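Local coordinates for protein CmeC (Campylobacter jejuni, PDB 4MT4) that forms a trimeric outer membrane channel that probably serves as the exit duct of a tripartite drug-efflux pump, at residues G91-T96 with V108-D113; D113-L118 with G307-D312. All blocks are in the same frame, centred on the assembly; numbering follows the deposited sequence.

Interaction 1. Residues G91-T96 with V108-D113; sequences GSRAKT and VSYGND. With C8E ((hydroxyethyloxy)tri(ethyloxy)octane), chain N; C8E ((hydroxyethyloxy)tri(ethyloxy)octane), chain H.
Strands 91-96 and 109-113 run antiparallel, their axes 4.7 Å apart at closest approach with N-to-C directions 160° apart, and paired N-H...O=C bonds join Ser92 to Asp113, Ala94 to Gly111 and Thr96 to Ser109. At the non-hydrogen-bonded pairs between them, Arg93 with Asn112 and Lys95 with Tyr110, CA-H...O contacts fill in the ladder. These two pairs carry the long side chains, all on one face. Arg93, its CG anti to the backbone N and its chain extended, crosses the Asn112 side chain obliquely and donates NH1 to Asn112 OD1 (3.0 Å, 160° at the hydrogen). The oxygen lies in the guanidinium plane, whereas the donor stands above the amide plane. Asn112 ND2, the other arm of the amide, donates to O21 of the chain N detergent at 3.1 Å. The guanidinium lies 13° from parallel to the Tyr110 ring, but Arg93 NH2 comes nearest to Tyr110 CB, at 3.4 Å. Lys95 is extended as far as CD, which lies 3.4 Å from Tyr110 OH; the bend at its third torsion turns CE and NZ, and NZ lies near the chain H detergent. Lys95 CG meets Val108 CG1 at 3.6 Å, while Tyr110 OH touches C14 of the chain H detergent at 3.3 Å. Small or polar residues make up the other face, where Ser92 OG sits 3.9 Å from Asp113 CB. Residues 91-95 pair with a strand of the second subunit. This is a beta hairpin of the trimeric outer-membrane-factor barrel, its detergent-bearing face probably turned to the membrane and the small-residue face to the channel.

Interaction 2. Residues D113-L118 with G307-D312; sequences DFKMGL and GFESGD. With C8E ((hydroxyethyloxy)tri(ethyloxy)octane), chain N; C8E ((hydroxyethyloxy)tri(ethyloxy)octane), chain Q.
Four main-chain hydrogen bonds hold the antiparallel strands 113-118 and 308-310, two each for Phe114 with Ser310 and Met116 with Phe308. The bond from Phe308 N to Met116 O is very short, 2.5 Å, and approaches nearly along the C=O axis. Just beyond it Gly117 and Gly307 bring their CA atoms to 3.6 Å, a closeness open to two residues without side chains. Charge governs the face of Lys115 and Glu309. Glu309, fully extended, reaches across so that its OE2 lies 3.0 Å from Asp113 OD1, an uneasy pairing of acidic groups that may raise the proton affinity of one. Lys115 runs alongside Glu309 and may partly offset the repulsion through a long, weak ion pair, 3.9 Å from Lys115 NZ to Asp113 OD2. Apolar and detergent contacts fill the other face. The Phe114 ring turns its edge to the carbonyl oxygens of Ser310 and Gly311, and Phe308 CE2 touches C8 of the chain Q detergent at 3.5 Å. Where the strand ends, Ser310 OG donates to Asp312 O at 3.0 Å, on a lone pair, and also bonds Thr315. The hydroxyl O21 of the chain N detergent lies 2.5 Å from Asp312 OD2 and close to Gly311 O. Strands 109-124 and 299-310 are the middle pair of the subunit's four-stranded sheet, flanked by 84-96 and 322-335, and the long helices 129-195 and 201-236 lie between them in sequence.

Strand 109-124 serves both contacts, lying between 84-96 and 299-310 in the sheet; interaction 1 samples its pairing with 84-96, interaction 2 its pairing with 299-310, and Asp113 belongs to both. Interaction 1 closes a local hairpin at the subunit boundary, while interaction 2 joins sequence-distant strands inside one subunit's sheet. Both are partly buried, with detergent on one face, but interaction 2 has more of its touching residues buried (5 of 11 against 3 of 12). Interaction 1 has an arginine-asparagine bond and a lysine-tyrosine pairing on that face; interaction 2 places aromatic rings and methionine there and the charged groups of Asp113, Lys115 and Glu309 on the opposite face. One detergent, chain N, bridges the contacts through Asn112 and Gly311.

Interaction 1. Residues G91-T96 with V108-D113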
ATOM      1  N   GLY B  91      24.935  47.453   3.567  1.00 52.28           N
ATOM      2  CA  GLY B  91      26.121  48.237   3.852  1.00 42.10           C
ATOM      3  C   GLY B  91      27.354  47.374   3.686  1.00 47.58           C
ATOM      4  O   GLY B  91      27.385  46.234   4.142  1.00 49.29           O
ATOM      5  N   SER B  92      28.371  47.912   3.022  1.00 48.06           N
ATOM      6  CA  SER B  92      29.587  47.154   2.767  1.00 45.86           C
ATOM      7  C   SER B  92      30.822  48.045   2.701  1.00 49.32           C
ATOM      8  O   SER B  92      30.757  49.189   2.255  1.00 42.27           O
ATOM      9  CB  SER B  92      29.454  46.358   1.469  1.00 44.81           C
ATOM     10  OG  SER B  92      29.209  47.212   0.366  1.00 60.13           O
ATOM     11  N   ARG B  93      31.946  47.505   3.157  1.00 46.64           N
ATOM     12  CA  ARG B  93      33.226  48.196   3.090  1.00 54.12           C
ATOM     13  C   ARG B  93      34.224  47.317   2.350  1.00 48.52           C
ATOM     14  O   ARG B  93      34.213  46.099   2.513  1.00 41.55           O
ATOM     15  CB  ARG B  93      33.735  48.533   4.492  1.00 45.20           C
ATOM     16  CG  ARG B  93      35.113  49.171   4.521  1.00 47.05           C
ATOM     17  CD  ARG B  93      35.362  49.879   5.840  1.00 40.89           C
ATOM     18  NE  ARG B  93      36.679  50.506   5.887  1.00 48.71           N
ATOM     19  CZ  ARG B  93      36.959  51.698   5.371  1.00 47.82           C
ATOM     20  NH1 ARG B  93      36.014  52.398   4.757  1.00 44.94           N
ATOM     21  NH2 ARG B  93      38.187  52.189   5.464  1.00 49.19           N
ATOM     22  N   ALA B  94      35.076  47.924   1.533  1.00 43.80           N
ATOM     23  CA  ALA B  94      36.012  47.153   0.723  1.00 38.82           C
ATOM     24  C   ALA B  94      37.369  47.828   0.575  1.00 50.63           C
ATOM     25  O   ALA B  94      37.459  49.035   0.354  1.00 47.79           O
ATOM     26  CB  ALA B  94      35.416  46.887  -0.651  1.00 33.95           C
ATOM     27  N   LYS B  95      38.425  47.032   0.704  1.00 47.03           N
ATOM     28  CA  LYS B  95      39.765  47.482   0.359  1.00 43.72           C
ATOM     29  C   LYS B  95      40.075  47.051  -1.065  1.00 50.21           C
ATOM     30  O   LYS B  95      40.471  45.911  -1.307  1.00 47.09           O
ATOM     31  CB  LYS B  95      40.812  46.923   1.323  1.00 48.12           C
ATOM     32  CG  LYS B  95      42.235  47.343   0.977  1.00 44.60           C
ATOM     33  CD  LYS B  95      43.263  46.791   1.955  1.00 42.70           C
ATOM     34  CE  LYS B  95      43.677  45.371   1.604  1.00 58.57           C
ATOM     35  NZ  LYS B  95      44.732  44.868   2.530  1.00 55.68           N
ATOM     36  N   THR B  96      39.875  47.961  -2.011  1.00 44.92           N
ATOM     37  CA  THR B  96      40.137  47.662  -3.409  1.00 42.74           C
ATOM     38  C   THR B  96      41.635  47.710  -3.679  1.00 49.70           C
ATOM     39  O   THR B  96      42.300  48.700  -3.376  1.00 49.48           O
ATOM     40  CB  THR B  96      39.398  48.639  -4.339  1.00 49.55           C
ATOM     41  OG1 THR B  96      37.984  48.499  -4.147  1.00 41.79           O
ATOM     42  CG2 THR B  96      39.735  48.351  -5.792  1.00 48.75           C
ATOM     43  N   VAL B 108      46.054  52.036  -2.846  1.00 49.01           N
ATOM     44  CA  VAL B 108      45.055  51.232  -2.156  1.00 53.78           C
ATOM     45  C   VAL B 108      43.811  52.078  -1.894  1.00 58.24           C
ATOM     46  O   VAL B 108      43.914  53.212  -1.425  1.00 52.41           O
ATOM     47  CB  VAL B 108      45.601  50.670  -0.829  1.00 56.49           C
ATOM     48  CG1 VAL B 108      44.531  49.881  -0.103  1.00 53.46           C
ATOM     49  CG2 VAL B 108      46.823  49.803  -1.087  1.00 58.45           C
ATOM     50  N   SER B 109      42.639  51.533  -2.207  1.00 49.29           N
ATOM     51  CA  SER B 109      41.398  52.292  -2.089  1.00 47.43           C
ATOM     52  C   SER B 109      40.410  51.670  -1.106  1.00 55.47           C
ATOM     53  O   SER B 109      39.886  50.583  -1.341  1.00 54.37           O
ATOM     54  CB  SER B 109      40.736  52.433  -3.462  1.00 40.79           C
ATOM     55  OG  SER B 109      39.542  53.191  -3.379  1.00 61.39           O
ATOM     56  N   TYR B 110      40.160  52.373  -0.005  1.00 50.61           N
ATOM     57  CA  TYR B 110      39.128  51.975   0.946  1.00 49.93           C
ATOM     58  C   TYR B 110      37.855  52.760   0.656  1.00 54.85           C
ATOM     59  O   TYR B 110      37.905  53.973   0.459  1.00 52.83           O
ATOM     60  CB  TYR B 110      39.586  52.213   2.389  1.00 43.50           C
ATOM     61  CG  TYR B 110      40.853  51.482   2.769  1.00 50.02           C
ATOM     62  CD1 TYR B 110      42.100  52.044   2.529  1.00 43.02           C
ATOM     63  CD2 TYR B 110      40.805  50.232   3.374  1.00 46.64           C
ATOM     64  CE1 TYR B 110      43.262  51.381   2.875  1.00 49.60           C
ATOM     65  CE2 TYR B 110      41.960  49.562   3.725  1.00 52.30           C
ATOM     66  CZ  TYR B 110      43.187  50.142   3.472  1.00 54.15           C
ATOM     67  OH  TYR B 110      44.343  49.479   3.817  1.00 57.12           O
ATOM     68  N   GLY B 111      36.720  52.072   0.621  1.00 46.21           N
ATOM     69  CA  GLY B 111      35.458  52.719   0.309  1.00 43.08           C
ATOM     70  C   GLY B 111      34.236  51.995   0.842  1.00 51.30           C
ATOM     71  O   GLY B 111      34.283  50.799   1.132  1.00 37.50           O
ATOM     72  N   ASN B 112      33.134  52.727   0.969  1.00 51.42           N
ATOM     73  CA  ASN B 112      31.893  52.157   1.474  1.00 41.68           C
ATOM     74  C   ASN B 112      30.763  52.264   0.462  1.00 45.29           C
ATOM     75  O   ASN B 112      30.868  52.992  -0.525  1.00 42.29           O
ATOM     76  CB  ASN B 112      31.483  52.842   2.779  1.00 45.69           C
ATOM     77  CG  ASN B 112      32.506  52.660   3.876  1.00 45.68           C
ATOM     78  OD1 ASN B 112      33.200  51.648   3.929  1.00 47.66           O
ATOM     79  ND2 ASN B 112      32.605  53.644   4.761  1.00 46.72           N
ATOM     80  N   ASP B 113      29.683  51.535   0.720  1.00 42.70           N
ATOM     81  CA  ASP B 113      28.499  51.576  -0.129  1.00 51.90           C
ATOM     82  C   ASP B 113      27.254  51.209   0.670  1.00 47.18           C
ATOM     83  O   ASP B 113      27.119  50.084   1.150  1.00 47.95           O
ATOM     84  CB  ASP B 113      28.656  50.635  -1.325  1.00 50.16           C
ATOM     85  CG  ASP B 113      27.571  50.830  -2.367  1.00 50.57           C
ATOM     86  OD1 ASP B 113      27.088  51.973  -2.521  1.00 49.10           O
ATOM     87  OD2 ASP B 113      27.203  49.841  -3.034  1.00 75.87           O
TER
HETATM   88  C1  C8E N 502      27.793  39.449  13.864  1.00 75.16           C
HETATM   89  C2  C8E N 502      27.236  40.766  13.440  1.00 94.36           C
HETATM   90  C3  C8E N 502      28.148  41.694  12.710  1.00100.81           C
HETATM   91  C4  C8E N 502      27.539  42.870  12.027  1.00 97.85           C
HETATM   92  C5  C8E N 502      28.281  43.440  10.865  1.00 85.46           C
HETATM   93  C6  C8E N 502      27.473  43.962   9.727  1.00 81.00           C
HETATM   94  C7  C8E N 502      28.143  44.066   8.400  1.00 64.27           C
HETATM   95  C8  C8E N 502      28.113  45.387   7.713  1.00 68.40           C
HETATM   96  O9  C8E N 502      29.311  46.041   7.535  1.00 70.62           O
HETATM   97  C10 C8E N 502      29.387  47.060   6.612  1.00 56.64           C
HETATM   98  C11 C8E N 502      30.574  47.957   6.670  1.00 58.12           C
HETATM   99  O12 C8E N 502      30.644  48.844   7.720  1.00 60.66           O
HETATM  100  C13 C8E N 502      30.954  50.162   7.469  1.00 52.75           C
HETATM  101  C14 C8E N 502      31.616  50.931   8.560  1.00 66.90           C
HETATM  102  O15 C8E N 502      31.779  52.284   8.365  1.00 64.79           O
HETATM  103  C16 C8E N 502      30.664  53.066   8.152  1.00 50.13           C
HETATM  104  C17 C8E N 502      30.883  54.512   7.872  1.00 71.15           C
HETATM  105  O18 C8E N 502      29.900  55.185   7.181  1.00 77.90           O
HETATM  106  C19 C8E N 502      30.200  56.399   6.608  1.00 54.17           C
HETATM  107  C20 C8E N 502      31.528  56.543   5.945  1.00 78.86           C
HETATM  108  O21 C8E N 502      31.575  56.550   4.565  1.00 55.88           O
HETATM  109  C1  C8E H1005      39.382  34.436   8.282  1.00 50.68           C
HETATM  110  C2  C8E H1005      40.373  35.520   8.540  1.00 65.91           C
HETATM  111  C3  C8E H1005      39.924  36.930   8.360  1.00 65.44           C
HETATM  112  C4  C8E H1005      40.954  38.000   8.482  1.00 62.54           C
HETATM  113  C5  C8E H1005      40.474  39.408   8.542  1.00 72.79           C
HETATM  114  C6  C8E H1005      41.451  40.480   8.200  1.00 71.98           C
HETATM  115  C7  C8E H1005      41.015  41.884   8.427  1.00 80.08           C
HETATM  116  C8  C8E H1005      41.863  42.971   7.862  1.00 68.89           C
HETATM  117  O9  C8E H1005      41.925  44.140   8.586  1.00 58.59           O
HETATM  118  C10 C8E H1005      42.116  45.333   7.928  1.00 69.18           C
HETATM  119  C11 C8E H1005      42.341  46.548   8.759  1.00 54.49           C
HETATM  120  O12 C8E H1005      42.636  47.726   8.111  1.00 63.97           O
HETATM  121  C13 C8E H1005      43.322  47.705   6.915  1.00 87.09           C
HETATM  122  C14 C8E H1005      44.692  48.296   6.875  1.00 58.59           C
HETATM  123  O15 C8E H1005      45.743  47.518   7.312  1.00 48.38           O
HETATM  124  C16 C8E H1005      47.023  48.025   7.261  1.00 71.61           C
HETATM  125  C17 C8E H1005      47.462  48.633   5.973  1.00 74.88           C
HETATM  126  O18 C8E H1005      48.425  47.970   5.242  1.00 92.02           O
HETATM  127  C19 C8E H1005      48.471  46.591   5.253  1.00 85.06           C
HETATM  128  C20 C8E H1005      47.650  45.849   4.253  1.00 91.46           C
HETATM  129  O21 C8E H1005      47.811  44.479   4.184  1.00 91.41           O

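Interaction 2. Residues D113-L118 with G307-D312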
ATOM      1  N   ASP B 113      29.683  51.535   0.720  1.00 42.70           N
ATOM      2  CA  ASP B 113      28.499  51.576  -0.129  1.00 51.90           C
ATOM      3  C   ASP B 113      27.254  51.209   0.670  1.00 47.18           C
ATOM      4  O   ASP B 113      27.119  50.084   1.150  1.00 47.95           O
ATOM      5  CB  ASP B 113      28.656  50.635  -1.325  1.00 50.16           C
ATOM      6  CG  ASP B 113      27.571  50.830  -2.367  1.00 50.57           C
ATOM      7  OD1 ASP B 113      27.088  51.973  -2.521  1.00 49.10           O
ATOM      8  OD2 ASP B 113      27.203  49.841  -3.034  1.00 75.87           O
ATOM      9  N   PHE B 114      26.347  52.167   0.816  1.00 42.57           N
ATOM     10  CA  PHE B 114      25.113  51.938   1.554  1.00 41.77           C
ATOM     11  C   PHE B 114      23.904  52.069   0.635  1.00 47.68           C
ATOM     12  O   PHE B 114      23.793  53.032  -0.120  1.00 44.46           O
ATOM     13  CB  PHE B 114      25.000  52.915   2.726  1.00 42.83           C
ATOM     14  CG  PHE B 114      26.120  52.799   3.722  1.00 44.95           C
ATOM     15  CD1 PHE B 114      26.075  51.847   4.728  1.00 39.05           C
ATOM     16  CD2 PHE B 114      27.216  53.642   3.652  1.00 46.21           C
ATOM     17  CE1 PHE B 114      27.105  51.737   5.645  1.00 42.06           C
ATOM     18  CE2 PHE B 114      28.249  53.538   4.564  1.00 45.12           C
ATOM     19  CZ  PHE B 114      28.192  52.585   5.563  1.00 50.25           C
ATOM     20  N   LYS B 115      23.004  51.091   0.699  1.00 43.27           N
ATOM     21  CA  LYS B 115      21.807  51.096  -0.135  1.00 43.46           C
ATOM     22  C   LYS B 115      20.541  50.893   0.694  1.00 54.21           C
ATOM     23  O   LYS B 115      20.583  50.324   1.785  1.00 49.33           O
ATOM     24  CB  LYS B 115      21.902  50.014  -1.211  1.00 42.83           C
ATOM     25  CG  LYS B 115      23.044  50.205  -2.199  1.00 55.88           C
ATOM     26  CD  LYS B 115      23.125  49.032  -3.161  1.00 49.80           C
ATOM     27  CE  LYS B 115      24.227  49.224  -4.190  1.00 53.96           C
ATOM     28  NZ  LYS B 115      24.368  48.027  -5.064  1.00 58.47           N
ATOM     29  N   MET B 116      19.418  51.360   0.156  1.00 50.09           N
ATOM     30  CA  MET B 116      18.119  51.263   0.820  1.00 57.30           C
ATOM     31  C   MET B 116      17.002  51.668  -0.138  1.00 54.14           C
ATOM     32  O   MET B 116      17.059  52.741  -0.736  1.00 57.95           O
ATOM     33  CB  MET B 116      18.073  52.148   2.069  1.00 65.66           C
ATOM     34  CG  MET B 116      16.714  52.179   2.751  1.00 69.40           C
ATOM     35  SD  MET B 116      16.555  53.474   3.994  1.00 87.45           S
ATOM     36  CE  MET B 116      17.902  53.062   5.100  1.00 90.90           C
ATOM     37  N   GLY B 117      15.992  50.814  -0.284  1.00 50.44           N
ATOM     38  CA  GLY B 117      14.860  51.136  -1.136  1.00 53.75           C
ATOM     39  C   GLY B 117      13.890  49.998  -1.401  1.00 56.37           C
ATOM     40  O   GLY B 117      14.066  48.887  -0.902  1.00 54.58           O
ATOM     41  N   LEU B 118      12.855  50.282  -2.189  1.00 58.85           N
ATOM     42  CA  LEU B 118      11.877  49.270  -2.578  1.00 40.27           C
ATOM     43  C   LEU B 118      12.306  48.560  -3.858  1.00 55.39           C
ATOM     44  O   LEU B 118      12.895  49.172  -4.748  1.00 48.78           O
ATOM     45  CB  LEU B 118      10.489  49.887  -2.776  1.00 50.16           C
ATOM     46  CG  LEU B 118       9.773  50.523  -1.579  1.00 63.69           C
ATOM     47  CD1 LEU B 118      10.106  49.802  -0.276  1.00 67.99           C
ATOM     48  CD2 LEU B 118      10.076  52.012  -1.482  1.00 59.49           C
ATOM     49  N   GLY B 307      14.929  54.052  -4.228  1.00 47.02           N
ATOM     50  CA  GLY B 307      15.492  54.261  -2.909  1.00 43.14           C
ATOM     51  C   GLY B 307      16.714  55.154  -2.858  1.00 53.78           C
ATOM     52  O   GLY B 307      16.736  56.231  -3.454  1.00 41.54           O
ATOM     53  N   PHE B 308      17.736  54.702  -2.136  1.00 49.82           N
ATOM     54  CA  PHE B 308      18.901  55.532  -1.858  1.00 40.15           C
ATOM     55  C   PHE B 308      20.226  54.787  -2.015  1.00 43.18           C
ATOM     56  O   PHE B 308      20.296  53.570  -1.838  1.00 46.07           O
ATOM     57  CB  PHE B 308      18.807  56.106  -0.441  1.00 37.37           C
ATOM     58  CG  PHE B 308      17.553  56.896  -0.181  1.00 46.13           C
ATOM     59  CD1 PHE B 308      17.500  58.251  -0.463  1.00 43.76           C
ATOM     60  CD2 PHE B 308      16.430  56.285   0.355  1.00 49.42           C
ATOM     61  CE1 PHE B 308      16.350  58.980  -0.223  1.00 49.82           C
ATOM     62  CE2 PHE B 308      15.276  57.009   0.596  1.00 53.67           C
ATOM     63  CZ  PHE B 308      15.237  58.359   0.306  1.00 56.40           C
ATOM     64  N   GLU B 309      21.274  55.533  -2.353  1.00 44.41           N
ATOM     65  CA  GLU B 309      22.634  55.003  -2.364  1.00 42.30           C
ATOM     66  C   GLU B 309      23.649  56.098  -2.050  1.00 46.22           C
ATOM     67  O   GLU B 309      23.587  57.194  -2.602  1.00 40.83           O
ATOM     68  CB  GLU B 309      22.965  54.352  -3.709  1.00 41.23           C
ATOM     69  CG  GLU B 309      24.359  53.742  -3.755  1.00 49.18           C
ATOM     70  CD  GLU B 309      24.677  53.072  -5.077  1.00 55.74           C
ATOM     71  OE1 GLU B 309      23.848  53.156  -6.007  1.00 65.76           O
ATOM     72  OE2 GLU B 309      25.760  52.458  -5.183  1.00 55.27           O
ATOM     73  N   SER B 310      24.583  55.793  -1.158  1.00 42.85           N
ATOM     74  CA  SER B 310      25.629  56.738  -0.788  1.00 46.02           C
ATOM     75  C   SER B 310      26.880  56.014  -0.305  1.00 50.19           C
ATOM     76  O   SER B 310      26.814  54.875   0.156  1.00 38.08           O
ATOM     77  CB  SER B 310      25.128  57.697   0.294  1.00 48.92           C
ATOM     78  OG  SER B 310      26.147  58.603   0.689  1.00 50.66           O
ATOM     79  N   GLY B 311      28.021  56.684  -0.425  1.00 41.84           N
ATOM     80  CA  GLY B 311      29.284  56.149   0.051  1.00 35.93           C
ATOM     81  C   GLY B 311      29.463  56.412   1.533  1.00 39.22           C
ATOM     82  O   GLY B 311      30.432  55.962   2.146  1.00 42.66           O
ATOM     83  N   ASP B 312      28.518  57.154   2.102  1.00 40.14           N
ATOM     84  CA  ASP B 312      28.527  57.463   3.524  1.00 42.74           C
ATOM     85  C   ASP B 312      27.136  57.270   4.115  1.00 47.71           C
ATOM     86  O   ASP B 312      26.129  57.600   3.486  1.00 48.17           O
ATOM     87  CB  ASP B 312      29.011  58.893   3.765  1.00 46.31           C
ATOM     88  CG  ASP B 312      30.298  59.206   3.024  1.00 67.99           C
ATOM     89  OD1 ASP B 312      30.227  59.812   1.933  1.00 65.67           O
ATOM     90  OD2 ASP B 312      31.382  58.846   3.529  1.00 64.73           O
TER
HETATM   91  C1  C8E N 502      27.793  39.449  13.864  1.00 75.16           C
HETATM   92  C2  C8E N 502      27.236  40.766  13.440  1.00 94.36           C
HETATM   93  C3  C8E N 502      28.148  41.694  12.710  1.00100.81           C
HETATM   94  C4  C8E N 502      27.539  42.870  12.027  1.00 97.85           C
HETATM   95  C5  C8E N 502      28.281  43.440  10.865  1.00 85.46           C
HETATM   96  C6  C8E N 502      27.473  43.962   9.727  1.00 81.00           C
HETATM   97  C7  C8E N 502      28.143  44.066   8.400  1.00 64.27           C
HETATM   98  C8  C8E N 502      28.113  45.387   7.713  1.00 68.40           C
HETATM   99  O9  C8E N 502      29.311  46.041   7.535  1.00 70.62           O
HETATM  100  C10 C8E N 502      29.387  47.060   6.612  1.00 56.64           C
HETATM  101  C11 C8E N 502      30.574  47.957   6.670  1.00 58.12           C
HETATM  102  O12 C8E N 502      30.644  48.844   7.720  1.00 60.66           O
HETATM  103  C13 C8E N 502      30.954  50.162   7.469  1.00 52.75           C
HETATM  104  C14 C8E N 502      31.616  50.931   8.560  1.00 66.90           C
HETATM  105  O15 C8E N 502      31.779  52.284   8.365  1.00 64.79           O
HETATM  106  C16 C8E N 502      30.664  53.066   8.152  1.00 50.13           C
HETATM  107  C17 C8E N 502      30.883  54.512   7.872  1.00 71.15           C
HETATM  108  O18 C8E N 502      29.900  55.185   7.181  1.00 77.90           O
HETATM  109  C19 C8E N 502      30.200  56.399   6.608  1.00 54.17           C
HETATM  110  C20 C8E N 502      31.528  56.543   5.945  1.00 78.86           C
HETATM  111  O21 C8E N 502      31.575  56.550   4.565  1.00 55.88           O
HETATM  112  C1  C8E Q 505      11.315  61.014  -8.241  1.00 83.85           C
HETATM  113  C2  C8E Q 505      10.934  59.891  -7.338  1.00 66.63           C
HETATM  114  C3  C8E Q 505      10.606  60.219  -5.920  1.00 74.09           C
HETATM  115  C4  C8E Q 505      11.537  59.727  -4.865  1.00 72.90           C
HETATM  116  C5  C8E Q 505      10.943  59.297  -3.567  1.00 81.65           C
HETATM  117  C6  C8E Q 505      11.845  58.625  -2.588  1.00 83.37           C
HETATM  118  C7  C8E Q 505      11.255  57.587  -1.695  1.00 75.89           C
HETATM  119  C8  C8E Q 505      12.196  56.597  -1.098  1.00 77.87           C
HETATM  120  O9  C8E Q 505      11.705  55.364  -0.725  1.00 80.72           O
HETATM  121  C10 C8E Q 505      12.588  54.404  -0.278  1.00 65.03           C
HETATM  122  C11 C8E Q 505      12.213  53.619   0.933  1.00 71.31           C
HETATM  123  O12 C8E Q 505      13.072  52.616   1.326  1.00 72.86           O
HETATM  124  C13 C8E Q 505      12.569  51.463   1.890  1.00 71.79           C
HETATM  125  C14 C8E Q 505      13.332  50.869   3.026  1.00 72.64           C
HETATM  126  O15 C8E Q 505      13.529  49.505   3.026  1.00 61.35           O
HETATM  127  C16 C8E Q 505      13.280  48.793   4.178  1.00 57.54           C
HETATM  128  C17 C8E Q 505      14.060  47.546   4.412  1.00 70.19           C
HETATM  129  O18 C8E Q 505      14.005  46.971   5.664  1.00 93.99           O
HETATM  130  C19 C8E Q 505      12.828  46.983   6.385  1.00100.51           C
HETATM  131  C20 C8E Q 505      12.748  47.843   7.603  1.00109.92           C
HETATM  132  O21 C8E Q 505      11.498  48.150   8.106  1.00 90.01           O